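Long-range contacts in zonadhesin (Komagataella phaffii, PDB 5FX8), which probably acts as an adhesion protein at the yeast cell surface, perhaps joining cells through salt bridges and hydrogen bonds to other proteins: residues Val195-Gly200 with Glu225-Thr230; Ile176-Ile181 with Ser250-Leu255; Trp165-Pro170 with Val280-Thr285; Gly188-Ser193 with Val263-Asn268; Ala122-His127 with Asn204-Phe209. One frame throughout, in Å; residues are numbered along the deposited sequence.

Interaction 1. Residues Val195-Gly200 with Glu225-Thr230; sequences VKYAVG and EWIPIT
Val-195 to Ala-198 runs antiparallel to Trp-226 to Ile-229: Tyr-197 N reaches Ile-227 O at 2.9 Å, Ile-227 N returns to Tyr-197 O, and Ile-229 N bonds Val-195 O. Between these pairs Lys-196 faces Pro-228 in a non-hydrogen-bonded pair, where the missing N-H of proline costs no cross-strand bond. Water 2 carries the ladder on, accepting from both Val-199 N and Glu-225 N. The short strand 227-228 is added at the edge of a five-stranded antiparallel sheet in the second cohesin-like domain. Lys-196 CG stands between the backbone N and the carbonyl carbon (chi1 63°), and the extended chain beyond it crosses the face of the Trp-226 indole. Lys-196 CE lies 3.6 Å from the centroid of the six-membered ring of Trp-226 in a CH-pi contact, while Lys-196 NZ sits 3.6 Å from that of the five-membered ring, a cation-pi pair 7° off the normal. Ala-198 is small enough to bring CB within 3.7 Å of Trp-226 CE3. Across the sheet, Ile-227 CB covers one face of the Tyr-197 ring, and Ile-229 CG1 meets its edge 3.7 Å from Tyr-197 CD1; the same ring packs edge-to-face with Phe-251.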
# COMPACT_ATOMS: atom_id res chain seq x y z
N VAL C 195 -23.43 27.02 -24.44
CA VAL C 195 -22.40 27.34 -23.46
C VAL C 195 -21.26 26.36 -23.67
O VAL C 195 -21.48 25.16 -23.78
CB VAL C 195 -22.95 27.27 -22.03
CG1 VAL C 195 -21.96 27.83 -21.03
CG2 VAL C 195 -24.26 28.01 -21.91
N LYS C 196 -20.04 26.88 -23.76
CA LYS C 196 -18.91 26.05 -24.14
C LYS C 196 -17.66 26.63 -23.48
O LYS C 196 -17.68 27.73 -22.94
CB LYS C 196 -18.77 25.96 -25.66
CG LYS C 196 -18.50 27.29 -26.32
CD LYS C 196 -18.42 27.21 -27.83
CE LYS C 196 -18.12 28.58 -28.39
NZ LYS C 196 -18.07 28.61 -29.87
N TYR C 197 -16.59 25.85 -23.50
CA TYR C 197 -15.35 26.35 -22.94
C TYR C 197 -14.19 25.76 -23.72
O TYR C 197 -14.35 24.80 -24.47
CB TYR C 197 -15.23 26.05 -21.44
CG TYR C 197 -14.81 24.63 -21.11
CD1 TYR C 197 -15.75 23.61 -21.02
CD2 TYR C 197 -13.48 24.31 -20.88
CE1 TYR C 197 -15.38 22.32 -20.72
CE2 TYR C 197 -13.09 23.04 -20.59
CZ TYR C 197 -14.04 22.03 -20.51
OH TYR C 197 -13.64 20.74 -20.20
N ALA C 198 -13.02 26.36 -23.55
CA ALA C 198 -11.82 25.88 -24.17
C ALA C 198 -10.66 26.24 -23.27
O ALA C 198 -10.74 27.16 -22.46
CB ALA C 198 -11.63 26.48 -25.55
N VAL C 199 -9.56 25.51 -23.42
CA VAL C 199 -8.33 25.79 -22.69
C VAL C 199 -7.21 25.86 -23.71
O VAL C 199 -6.92 24.88 -24.39
CB VAL C 199 -8.03 24.72 -21.63
CG1 VAL C 199 -6.86 25.13 -20.80
CG2 VAL C 199 -9.22 24.47 -20.74
N GLY C 200 -6.58 27.03 -23.82
CA GLY C 200 -5.49 27.22 -24.76
C GLY C 200 -4.22 27.59 -24.04
O GLY C 200 -4.24 28.14 -22.94
N GLU C 225 -9.79 23.37 -27.83
CA GLU C 225 -10.94 22.88 -28.57
C GLU C 225 -12.20 23.28 -27.82
O GLU C 225 -12.28 23.09 -26.60
CB GLU C 225 -10.87 21.36 -28.73
CG GLU C 225 -11.86 20.79 -29.73
CD GLU C 225 -11.33 19.55 -30.43
OE1 GLU C 225 -10.11 19.26 -30.32
OE2 GLU C 225 -12.12 18.85 -31.10
N TRP C 226 -13.17 23.84 -28.54
CA TRP C 226 -14.44 24.17 -27.92
C TRP C 226 -15.14 22.92 -27.42
O TRP C 226 -15.35 21.96 -28.16
CB TRP C 226 -15.34 24.91 -28.90
CG TRP C 226 -14.99 26.35 -29.15
CD1 TRP C 226 -14.75 26.93 -30.35
CD2 TRP C 226 -14.86 27.39 -28.17
NE1 TRP C 226 -14.49 28.26 -30.19
CE2 TRP C 226 -14.55 28.57 -28.86
CE3 TRP C 226 -14.97 27.43 -26.78
CZ2 TRP C 226 -14.35 29.78 -28.22
CZ3 TRP C 226 -14.78 28.63 -26.15
CH2 TRP C 226 -14.47 29.79 -26.86
N ILE C 227 -15.53 22.94 -26.15
CA ILE C 227 -16.16 21.82 -25.47
C ILE C 227 -17.51 22.31 -24.94
O ILE C 227 -17.55 23.17 -24.06
CB ILE C 227 -15.28 21.27 -24.34
CG1 ILE C 227 -13.96 20.76 -24.91
CG2 ILE C 227 -15.99 20.17 -23.56
CD1 ILE C 227 -12.96 20.50 -23.86
N PRO C 228 -18.62 21.78 -25.41
CA PRO C 228 -19.92 22.24 -24.90
C PRO C 228 -20.11 21.84 -23.44
O PRO C 228 -19.49 20.92 -22.92
CB PRO C 228 -20.92 21.53 -25.82
CG PRO C 228 -20.20 20.34 -26.32
CD PRO C 228 -18.75 20.66 -26.35
N ILE C 229 -20.99 22.57 -22.78
CA ILE C 229 -21.29 22.39 -21.38
C ILE C 229 -22.78 22.08 -21.31
O ILE C 229 -23.61 22.90 -21.71
CB ILE C 229 -20.94 23.63 -20.56
CG1 ILE C 229 -19.44 23.86 -20.49
CG2 ILE C 229 -21.50 23.56 -19.18
CD1 ILE C 229 -19.11 25.11 -19.75
N THR C 230 -23.13 20.89 -20.84
CA THR C 230 -24.52 20.50 -20.75
C THR C 230 -24.76 20.04 -19.33
O THR C 230 -23.81 20.03 -18.55
CB THR C 230 -24.86 19.40 -21.74
OG1 THR C 230 -24.50 18.14 -21.18
CG2 THR C 230 -24.09 19.63 -23.01
O HOH W 1 -24.70 24.59 -23.39
O HOH W 2 -10.03 23.07 -24.99

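Interaction 2. Residues Ile176-Ile181 with Ser250-Leu255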
# COMPACT_ATOMS: atom_id res chain seq x y z
N ILE C 176 -4.45 28.15 -9.34
CA ILE C 176 -5.91 28.08 -9.39
C ILE C 176 -6.39 26.64 -9.25
O ILE C 176 -5.95 25.74 -9.97
CB ILE C 176 -6.43 28.71 -10.69
CG1 ILE C 176 -6.16 30.21 -10.71
CG2 ILE C 176 -7.91 28.46 -10.82
CD1 ILE C 176 -6.54 30.85 -11.99
N THR C 177 -7.32 26.43 -8.31
CA THR C 177 -7.94 25.13 -8.08
C THR C 177 -9.45 25.11 -8.32
O THR C 177 -9.97 24.09 -8.77
CB THR C 177 -7.68 24.64 -6.64
OG1 THR C 177 -8.40 25.45 -5.70
CG2 THR C 177 -6.21 24.72 -6.31
N ASN C 178 -10.16 26.20 -8.06
CA ASN C 178 -11.58 26.25 -8.31
C ASN C 178 -11.96 27.58 -8.95
O ASN C 178 -11.35 28.62 -8.69
CB ASN C 178 -12.38 26.01 -7.04
CG ASN C 178 -12.11 24.66 -6.45
OD1 ASN C 178 -11.08 24.45 -5.82
ND2 ASN C 178 -13.02 23.72 -6.67
N ILE C 179 -12.98 27.53 -9.79
CA ILE C 179 -13.46 28.69 -10.52
C ILE C 179 -14.97 28.71 -10.44
O ILE C 179 -15.63 27.75 -10.85
CB ILE C 179 -13.01 28.67 -11.99
CG1 ILE C 179 -11.49 28.62 -12.06
CG2 ILE C 179 -13.58 29.87 -12.69
CD1 ILE C 179 -10.95 28.59 -13.46
N ASP C 180 -15.51 29.82 -9.94
CA ASP C 180 -16.94 30.07 -9.88
C ASP C 180 -17.31 31.27 -10.74
O ASP C 180 -16.72 32.33 -10.61
CB ASP C 180 -17.36 30.34 -8.44
CG ASP C 180 -16.95 29.25 -7.52
OD1 ASP C 180 -17.23 28.08 -7.85
OD2 ASP C 180 -16.33 29.56 -6.48
N ILE C 181 -18.32 31.11 -11.59
CA ILE C 181 -18.75 32.15 -12.52
C ILE C 181 -20.26 32.29 -12.46
O ILE C 181 -20.99 31.30 -12.44
CB ILE C 181 -18.29 31.82 -13.95
CG1 ILE C 181 -16.77 31.80 -14.03
CG2 ILE C 181 -18.79 32.83 -14.92
CD1 ILE C 181 -16.26 30.92 -15.11
N SER C 250 -19.34 26.50 -12.59
CA SER C 250 -18.22 26.24 -11.69
C SER C 250 -17.24 25.23 -12.28
O SER C 250 -17.63 24.31 -12.99
CB SER C 250 -18.69 25.70 -10.35
OG SER C 250 -19.54 26.61 -9.72
N PHE C 251 -15.98 25.37 -11.92
CA PHE C 251 -14.94 24.51 -12.45
C PHE C 251 -14.00 24.07 -11.34
O PHE C 251 -13.64 24.85 -10.46
CB PHE C 251 -14.11 25.22 -13.52
CG PHE C 251 -14.79 25.41 -14.84
CD1 PHE C 251 -14.81 24.40 -15.79
CD2 PHE C 251 -15.36 26.64 -15.16
CE1 PHE C 251 -15.40 24.60 -17.03
CE2 PHE C 251 -15.95 26.84 -16.39
CZ PHE C 251 -15.97 25.83 -17.32
N ALA C 252 -13.61 22.81 -11.38
CA ALA C 252 -12.56 22.28 -10.51
C ALA C 252 -11.56 21.60 -11.41
O ALA C 252 -11.93 20.78 -12.25
CB ALA C 252 -13.10 21.28 -9.50
N GLY C 253 -10.31 21.97 -11.29
CA GLY C 253 -9.33 21.38 -12.17
C GLY C 253 -8.04 22.14 -12.06
O GLY C 253 -7.92 23.11 -11.31
N GLU C 254 -7.08 21.68 -12.80
CA GLU C 254 -5.74 22.20 -12.72
C GLU C 254 -5.54 23.09 -13.94
O GLU C 254 -5.48 22.61 -15.07
CB GLU C 254 -4.72 21.07 -12.66
CG GLU C 254 -4.91 20.07 -11.51
CD GLU C 254 -4.42 20.60 -10.16
OE1 GLU C 254 -3.21 20.55 -9.88
OE2 GLU C 254 -5.24 21.10 -9.37
N LEU C 255 -5.48 24.38 -13.71
CA LEU C 255 -5.21 25.31 -14.79
C LEU C 255 -3.72 25.61 -14.76
O LEU C 255 -3.21 26.18 -13.79
CB LEU C 255 -6.06 26.56 -14.65
CG LEU C 255 -6.31 27.33 -15.94
CD1 LEU C 255 -7.05 26.47 -16.93
CD2 LEU C 255 -7.06 28.58 -15.62
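An antiparallel ladder inside one five-stranded sheet of the second cohesin-like domain joins Ile-179 to Phe-251, a hydrogen-bonded pair with Phe-251 N 2.6 Å from Ile-179 O and Ile-179 N 2.8 Å from Phe-251 O. Asn-178 with Ala-252 and Asp-180 with Ser-250 are the non-hydrogen-bonded pairs beside it. The ladder then frays: Gly-253 N gives only a weak bond to Thr-177 O, at 3.3 Å. Glycine fits here because, at its backbone angles, a CB would press on the carbonyl O of Ala-252. Beyond, Leu-255 points back, and its CD2 approaches Ile-176 CD1 and Ile-179 CD1. On this buried side Ile-179 CB meets Phe-251 CB at 3.9 Å, and Ile-181 CD1 touches the edge of the Phe-251 ring at CE2. Asn-178, Asp-180 and Ser-250 share the other side with Ala-252. Asn-178 CG lies anti to the carbonyl carbon (chi1 -62°), and ND2 comes to 3.7 Å from Ala-252 CB while bonding Glu-238 OE1; Thr-177 OG1 donates to Asn-178 OD1. Ser-250 OG is held chiefly by Ser-239. Glu-254 forms a salt bridge with Arg-403 of a neighbouring chain, the manganese lipoxygenase of another fungus present in the same crystal. Strand 176-186 lies between 246-252 and 275-286, Thr-177 and Asn-178 forming a classic bulge opposite Thr-285, while Leu-261 of strand 260-268 covers Ile-179 and Phe-251 from the facing sheet.

Interaction 3. Residues Trp165-Pro170 with Val280-Thr285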
# COMPACT_ATOMS: atom_id res chain seq x y z
N TRP C 165 -20.29 36.28 -25.37
CA TRP C 165 -19.44 36.72 -24.28
C TRP C 165 -18.30 35.74 -24.11
O TRP C 165 -18.49 34.53 -24.26
CB TRP C 165 -20.21 36.80 -22.98
CG TRP C 165 -21.32 37.75 -22.96
CD1 TRP C 165 -22.64 37.46 -23.08
CD2 TRP C 165 -21.23 39.15 -22.76
NE1 TRP C 165 -23.39 38.59 -22.97
CE2 TRP C 165 -22.54 39.65 -22.78
CE3 TRP C 165 -20.17 40.03 -22.57
CZ2 TRP C 165 -22.82 41.00 -22.62
CZ3 TRP C 165 -20.45 41.37 -22.40
CH2 TRP C 165 -21.77 41.85 -22.43
N PHE C 166 -17.11 36.26 -23.81
CA PHE C 166 -15.95 35.46 -23.44
C PHE C 166 -15.51 35.86 -22.05
O PHE C 166 -15.34 37.05 -21.77
CB PHE C 166 -14.78 35.64 -24.41
CG PHE C 166 -14.98 35.00 -25.76
CD1 PHE C 166 -15.96 34.06 -25.96
CD2 PHE C 166 -14.18 35.35 -26.83
CE1 PHE C 166 -16.16 33.46 -27.19
CE2 PHE C 166 -14.38 34.76 -28.07
CZ PHE C 166 -15.38 33.81 -28.24
N VAL C 167 -15.34 34.89 -21.17
CA VAL C 167 -14.73 35.10 -19.86
C VAL C 167 -13.44 34.30 -19.85
O VAL C 167 -13.46 33.06 -19.94
CB VAL C 167 -15.66 34.67 -18.72
CG1 VAL C 167 -15.02 34.97 -17.40
CG2 VAL C 167 -17.01 35.37 -18.83
N ASP C 168 -12.31 34.99 -19.79
CA ASP C 168 -11.00 34.36 -19.78
C ASP C 168 -10.47 34.28 -18.36
O ASP C 168 -10.47 35.29 -17.65
CB ASP C 168 -10.02 35.12 -20.66
CG ASP C 168 -10.23 34.84 -22.12
OD1 ASP C 168 -11.15 34.07 -22.45
OD2 ASP C 168 -9.47 35.38 -22.95
N ILE C 169 -10.02 33.10 -17.96
CA ILE C 169 -9.39 32.89 -16.66
C ILE C 169 -7.92 32.55 -16.91
O ILE C 169 -7.63 31.50 -17.50
CB ILE C 169 -10.06 31.78 -15.86
CG1 ILE C 169 -11.59 31.94 -15.86
CG2 ILE C 169 -9.44 31.74 -14.48
CD1 ILE C 169 -12.08 33.03 -15.02
N PRO C 170 -6.98 33.38 -16.50
CA PRO C 170 -5.56 33.07 -16.72
C PRO C 170 -5.01 32.17 -15.62
O PRO C 170 -5.14 32.45 -14.43
CB PRO C 170 -4.90 34.45 -16.70
CG PRO C 170 -5.75 35.24 -15.83
CD PRO C 170 -7.16 34.74 -15.98
N VAL C 280 -20.40 39.91 -14.74
CA VAL C 280 -19.86 38.58 -14.56
C VAL C 280 -19.06 38.61 -13.27
O VAL C 280 -18.03 39.28 -13.20
CB VAL C 280 -18.97 38.14 -15.71
CG1 VAL C 280 -18.29 36.87 -15.35
CG2 VAL C 280 -19.79 37.91 -16.92
N ASN C 281 -19.52 37.89 -12.26
CA ASN C 281 -18.74 37.71 -11.04
C ASN C 281 -17.90 36.45 -11.18
O ASN C 281 -18.42 35.39 -11.54
CB ASN C 281 -19.68 37.60 -9.84
CG ASN C 281 -20.69 38.70 -9.82
OD1 ASN C 281 -21.73 38.62 -10.48
ND2 ASN C 281 -20.41 39.74 -9.05
N VAL C 282 -16.61 36.56 -10.92
CA VAL C 282 -15.69 35.44 -11.00
C VAL C 282 -14.99 35.33 -9.66
O VAL C 282 -14.35 36.29 -9.22
CB VAL C 282 -14.67 35.61 -12.13
CG1 VAL C 282 -13.63 34.54 -12.06
CG2 VAL C 282 -15.38 35.57 -13.45
N ASP C 283 -15.12 34.19 -9.00
CA ASP C 283 -14.44 33.93 -7.74
C ASP C 283 -13.41 32.84 -7.96
O ASP C 283 -13.74 31.76 -8.44
CB ASP C 283 -15.43 33.51 -6.66
CG ASP C 283 -16.48 34.56 -6.42
OD1 ASP C 283 -17.42 34.67 -7.23
OD2 ASP C 283 -16.34 35.29 -5.42
N LEU C 284 -12.15 33.13 -7.65
CA LEU C 284 -11.07 32.19 -7.85
C LEU C 284 -10.64 31.65 -6.50
O LEU C 284 -10.44 32.42 -5.56
CB LEU C 284 -9.89 32.83 -8.55
CG LEU C 284 -10.09 33.40 -9.94
CD1 LEU C 284 -8.79 33.93 -10.38
CD2 LEU C 284 -10.52 32.33 -10.88
N THR C 285 -10.50 30.34 -6.40
CA THR C 285 -9.92 29.72 -5.23
C THR C 285 -8.49 29.31 -5.56
O THR C 285 -8.23 28.66 -6.57
CB THR C 285 -10.73 28.52 -4.78
OG1 THR C 285 -11.98 28.97 -4.29
CG2 THR C 285 -9.98 27.77 -3.71
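No flat group enters the meeting of Val-167 and Ile-169 with Val-280, Val-282 and Leu-284, though the Phe-265 ring of strand 260-268 packs on Val-167. This is the core of a beta sandwich: strand 162-170 of one sheet lies over strand 275-286 of the other, the axes of the two segments approaching to 9.9 Å with an 18° angle between their directions. That spacing excludes backbone bonding and leaves room for two layers of branched valine, isoleucine and leucine side chains. Asp-168 and Asp-283 lie on the sides of their strands turned from this contact, Asp-168 in salt bridges with Arg-262 and Arg-149. Val-167 CG1 lies anti to the backbone N (chi1 -177°) and CG2 anti to the carbonyl carbon, which divides the methyls between two residues: CG2 meets Val-280 CG1 tip to tip, and CG1 slides past Val-282, 4.0 Å from its CG2. Ile-169 CG2 slides past Leu-284, 3.8 Å from CD2, while Ile-169 CD1 butts against Val-282 CG1 at 3.7 Å.

Interaction 4. Residues Gly188-Ser193 with Val263-Asn268; sequences GTFDCS and VSFLSN
Thr-189 and Asn-268 form an antiparallel hydrogen-bonded pair, Thr-189 N giving to Asn-268 O and Asn-268 N to Thr-189 O, each at 3.1 Å. The directions of 189-191 and 263-268 differ by 135°, well short of exactly antiparallel. Two residues on, Asp-191 N bonds Leu-266 O at 3.2 Å, a straight link that approaches from above the carbonyl plane. Gly-188 CA comes within 3.7 Å of Ser-267 OG, where the lack of a side chain suits the close approach; that hydroxyl bonds Gln-185. Toward the core, Phe-190 lies beside Phe-265, both pointing the same way, with ring planes 71° apart and centroids separated by 5.5 Å in an oblique pair. Phe-190 CE1 comes in at the edge of the Phe-265 ring near CD2, while the edge of the Phe-190 ring at CD1 meets Leu-266 O at 3.4 Å. Ile-247 of the facing sheet packs on both rings, placing them between the layers of the beta sandwich. Asp-191 CG is anti to the backbone N (chi1 -173°), and OD1 accepts from Ser-193 N, an Asx turn where the chain rounds a corner beside the disulfide of Cys-192 and Cys-242. Asn-268 ND2 stays 4.0 Å from Asp-191 OD2, so their attraction is probably weak: the backbone bonds and buried rings probably do most to hold this end of the strand, while the carboxylate closes the turn through Ser-193 N.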
# COMPACT_ATOMS: atom_id res chain seq x y z
N GLY C 188 -31.14 40.52 -22.71
CA GLY C 188 -30.93 39.35 -23.56
C GLY C 188 -31.52 38.07 -22.99
O GLY C 188 -31.97 37.98 -21.85
N THR C 189 -31.51 37.04 -23.84
CA THR C 189 -31.95 35.70 -23.48
C THR C 189 -30.84 34.71 -23.80
O THR C 189 -30.50 34.52 -24.97
CB THR C 189 -33.23 35.31 -24.22
OG1 THR C 189 -34.35 35.99 -23.64
CG2 THR C 189 -33.47 33.82 -24.10
N PHE C 190 -30.31 34.06 -22.76
CA PHE C 190 -29.19 33.14 -22.93
C PHE C 190 -29.63 31.87 -23.63
O PHE C 190 -30.71 31.35 -23.37
CB PHE C 190 -28.56 32.78 -21.58
CG PHE C 190 -27.68 33.85 -21.03
CD1 PHE C 190 -26.65 34.38 -21.79
CD2 PHE C 190 -27.88 34.35 -19.75
CE1 PHE C 190 -25.84 35.38 -21.28
CE2 PHE C 190 -27.07 35.36 -19.25
CZ PHE C 190 -26.05 35.87 -20.01
N ASP C 191 -28.79 31.38 -24.54
CA ASP C 191 -29.01 30.12 -25.24
C ASP C 191 -28.26 29.03 -24.48
O ASP C 191 -27.04 28.90 -24.57
CB ASP C 191 -28.54 30.22 -26.69
CG ASP C 191 -28.89 28.99 -27.51
OD1 ASP C 191 -29.27 27.95 -26.92
OD2 ASP C 191 -28.77 29.05 -28.74
N CYS C 192 -29.01 28.23 -23.74
CA CYS C 192 -28.39 27.25 -22.87
C CYS C 192 -27.81 26.09 -23.64
O CYS C 192 -26.97 25.36 -23.12
CB CYS C 192 -29.41 26.78 -21.85
SG CYS C 192 -30.01 28.22 -20.96
N SER C 193 -28.22 25.93 -24.87
CA SER C 193 -27.61 24.96 -25.75
C SER C 193 -26.28 25.44 -26.32
O SER C 193 -25.68 24.73 -27.13
CB SER C 193 -28.60 24.63 -26.85
OG SER C 193 -27.95 24.14 -28.00
N VAL C 263 -14.50 30.72 -21.29
CA VAL C 263 -15.88 30.30 -21.31
C VAL C 263 -16.66 31.19 -22.26
O VAL C 263 -16.55 32.41 -22.21
CB VAL C 263 -16.49 30.33 -19.90
CG1 VAL C 263 -17.91 29.82 -19.95
CG2 VAL C 263 -15.68 29.48 -18.98
N SER C 264 -17.45 30.58 -23.13
CA SER C 264 -18.23 31.31 -24.12
C SER C 264 -19.70 31.05 -23.87
O SER C 264 -20.12 29.90 -23.79
CB SER C 264 -17.83 30.87 -25.52
OG SER C 264 -18.69 31.40 -26.50
N PHE C 265 -20.50 32.11 -23.74
CA PHE C 265 -21.95 31.93 -23.70
C PHE C 265 -22.65 32.93 -24.61
O PHE C 265 -22.41 34.13 -24.54
CB PHE C 265 -22.51 32.01 -22.27
CG PHE C 265 -21.92 33.09 -21.44
CD1 PHE C 265 -20.68 32.92 -20.86
CD2 PHE C 265 -22.62 34.25 -21.20
CE1 PHE C 265 -20.14 33.91 -20.08
CE2 PHE C 265 -22.10 35.24 -20.41
CZ PHE C 265 -20.85 35.08 -19.85
N LEU C 266 -23.54 32.41 -25.44
CA LEU C 266 -24.26 33.20 -26.41
C LEU C 266 -25.48 33.82 -25.77
O LEU C 266 -26.15 33.22 -24.93
CB LEU C 266 -24.67 32.34 -27.60
CG LEU C 266 -25.27 32.95 -28.86
CD1 LEU C 266 -24.26 33.85 -29.48
CD2 LEU C 266 -25.63 31.86 -29.85
N SER C 267 -25.78 35.04 -26.20
CA SER C 267 -26.99 35.73 -25.79
C SER C 267 -27.69 36.25 -27.05
O SER C 267 -27.16 37.11 -27.75
CB SER C 267 -26.67 36.87 -24.83
OG SER C 267 -27.84 37.47 -24.34
N ASN C 268 -28.87 35.71 -27.34
CA ASN C 268 -29.70 36.22 -28.41
C ASN C 268 -30.44 37.49 -27.97
O ASN C 268 -30.92 37.58 -26.85
CB ASN C 268 -30.69 35.15 -28.86
CG ASN C 268 -30.01 34.00 -29.55
OD1 ASN C 268 -29.24 34.21 -30.49
ND2 ASN C 268 -30.25 32.78 -29.09

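Interaction 5. Residues Ala122-His127 with Asn204-Phe209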
# COMPACT_ATOMS: atom_id res chain seq x y z
N ALA C 122 -2.34 44.68 -37.44
CA ALA C 122 -1.84 45.59 -36.43
C ALA C 122 -0.85 44.89 -35.52
O ALA C 122 -0.83 43.66 -35.39
CB ALA C 122 -2.98 46.17 -35.61
N SER C 123 -0.01 45.68 -34.87
CA SER C 123 0.96 45.20 -33.91
C SER C 123 0.97 46.13 -32.72
O SER C 123 0.69 47.32 -32.87
CB SER C 123 2.37 45.12 -34.51
OG SER C 123 2.46 44.16 -35.55
N PRO C 124 1.27 45.62 -31.52
CA PRO C 124 1.36 46.52 -30.36
C PRO C 124 2.55 47.43 -30.55
O PRO C 124 3.47 47.02 -31.25
CB PRO C 124 1.57 45.56 -29.18
CG PRO C 124 1.27 44.20 -29.70
CD PRO C 124 1.56 44.23 -31.16
N GLY C 125 2.56 48.62 -29.98
CA GLY C 125 1.46 49.13 -29.19
C GLY C 125 1.01 50.50 -29.67
O GLY C 125 -0.08 50.63 -30.23
N GLN C 126 1.86 51.51 -29.46
CA GLN C 126 1.49 52.89 -29.71
C GLN C 126 1.10 53.12 -31.16
O GLN C 126 1.82 52.74 -32.08
CB GLN C 126 2.64 53.81 -29.34
CG GLN C 126 2.57 55.14 -30.03
CD GLN C 126 2.92 56.28 -29.12
OE1 GLN C 126 2.95 56.11 -27.90
NE2 GLN C 126 3.19 57.45 -29.69
N HIS C 127 -0.06 53.75 -31.35
CA HIS C 127 -0.60 54.11 -32.65
C HIS C 127 -1.16 55.51 -32.56
O HIS C 127 -1.88 55.82 -31.61
CB HIS C 127 -1.69 53.14 -33.06
CG HIS C 127 -2.29 53.44 -34.39
ND1 HIS C 127 -1.67 53.13 -35.57
CD2 HIS C 127 -3.47 54.02 -34.72
CE1 HIS C 127 -2.44 53.49 -36.58
NE2 HIS C 127 -3.54 54.04 -36.09
N ASN C 204 -1.10 34.59 -29.08
CA ASN C 204 -0.36 35.34 -30.08
C ASN C 204 0.23 36.60 -29.45
O ASN C 204 0.30 36.75 -28.24
CB ASN C 204 -1.25 35.67 -31.27
CG ASN C 204 -2.47 36.48 -30.90
OD1 ASN C 204 -2.45 37.29 -29.97
ND2 ASN C 204 -3.54 36.26 -31.63
N GLU C 205 0.68 37.53 -30.29
CA GLU C 205 1.36 38.68 -29.71
C GLU C 205 0.39 39.63 -29.01
O GLU C 205 0.82 40.45 -28.21
CB GLU C 205 2.18 39.39 -30.77
CG GLU C 205 1.44 39.60 -32.08
CD GLU C 205 2.14 40.59 -33.01
OE1 GLU C 205 3.23 41.08 -32.66
OE2 GLU C 205 1.58 40.87 -34.10
N PHE C 206 -0.91 39.50 -29.28
CA PHE C 206 -1.92 40.27 -28.58
C PHE C 206 -2.59 39.48 -27.46
O PHE C 206 -3.65 39.89 -26.98
CB PHE C 206 -2.98 40.76 -29.56
CG PHE C 206 -2.60 42.02 -30.26
CD1 PHE C 206 -2.63 43.22 -29.60
CD2 PHE C 206 -2.22 41.99 -31.59
CE1 PHE C 206 -2.30 44.37 -30.23
CE2 PHE C 206 -1.88 43.15 -32.23
CZ PHE C 206 -1.93 44.35 -31.55
N GLY C 207 -1.99 38.37 -27.05
CA GLY C 207 -2.51 37.63 -25.92
C GLY C 207 -3.74 36.80 -26.21
O GLY C 207 -4.37 36.32 -25.27
N ASP C 208 -4.09 36.59 -27.47
CA ASP C 208 -5.34 35.96 -27.84
C ASP C 208 -5.09 34.59 -28.46
O ASP C 208 -3.97 34.24 -28.83
CB ASP C 208 -6.12 36.84 -28.82
CG ASP C 208 -7.62 36.69 -28.67
OD1 ASP C 208 -8.06 35.79 -27.93
OD2 ASP C 208 -8.35 37.48 -29.30
N PHE C 209 -6.16 33.80 -28.56
CA PHE C 209 -6.11 32.49 -29.16
C PHE C 209 -7.50 32.19 -29.70
O PHE C 209 -8.50 32.74 -29.23
CB PHE C 209 -5.65 31.41 -28.17
CG PHE C 209 -6.62 31.12 -27.06
CD1 PHE C 209 -6.73 31.97 -25.98
CD2 PHE C 209 -7.42 30.00 -27.10
CE1 PHE C 209 -7.61 31.71 -24.97
CE2 PHE C 209 -8.30 29.75 -26.09
CZ PHE C 209 -8.39 30.61 -25.02
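Pro-124 and Phe-206 make the apolar part of the contact, reaching toward each other tip to tip. Phe-206 CG lies anti to the carbonyl carbon (chi1 -83°), where the ring can reach Pro-124. Pro-124 CG lies over one face of the phenyl ring, offset toward the rim and 3.9 Å from the centroid, a CH-pi contact; Pro-124 CD sits 3.5 Å from Phe-206 CZ. At the ring edge, Ala-122 O meets Phe-206 CE2 at 3.4 Å, where the slightly positive ring hydrogens suit a carbonyl oxygen. Polar approaches between the segments are long: Glu-205 OE2 stays 3.7 Å from Ser-123 OG. Hydrogen bonds instead shape the loop itself, a type I turn from Asn-204 to Gly-207, whose glycine suits its positive phi. Asn-204 OD1 accepts from Phe-206 N at 2.8 Å, an Asx turn, and from Asp-208 N, the donors coming from opposite faces of the amide. The contact links the two cohesin-like domains, Leu-21 also packing on Phe-206; between these two segments it is mainly apolar and van der Waals in character.

How the interactions relate
From the N terminus, residues 122-127 of the first cohesin-like domain open interaction 5, which residues 204-209 close in the second; its loop crosses those of all four other contacts. Within the second domain, 165-170 opens interaction 3, 176-181 interaction 2, 188-193 interaction 4 and 195-200 interaction 1. Interaction 1 closes first, at 225-230, and lies within the loops of 2, 3 and 4. Interaction 2 closes at 250-255 and interaction 4 at 263-268; these two cross, and both fall within interaction 3, closed at 280-285. Interactions 1 and 4 build one sheet, interaction 2 the other, interaction 3 joins both, and interaction 5 bridges the domains.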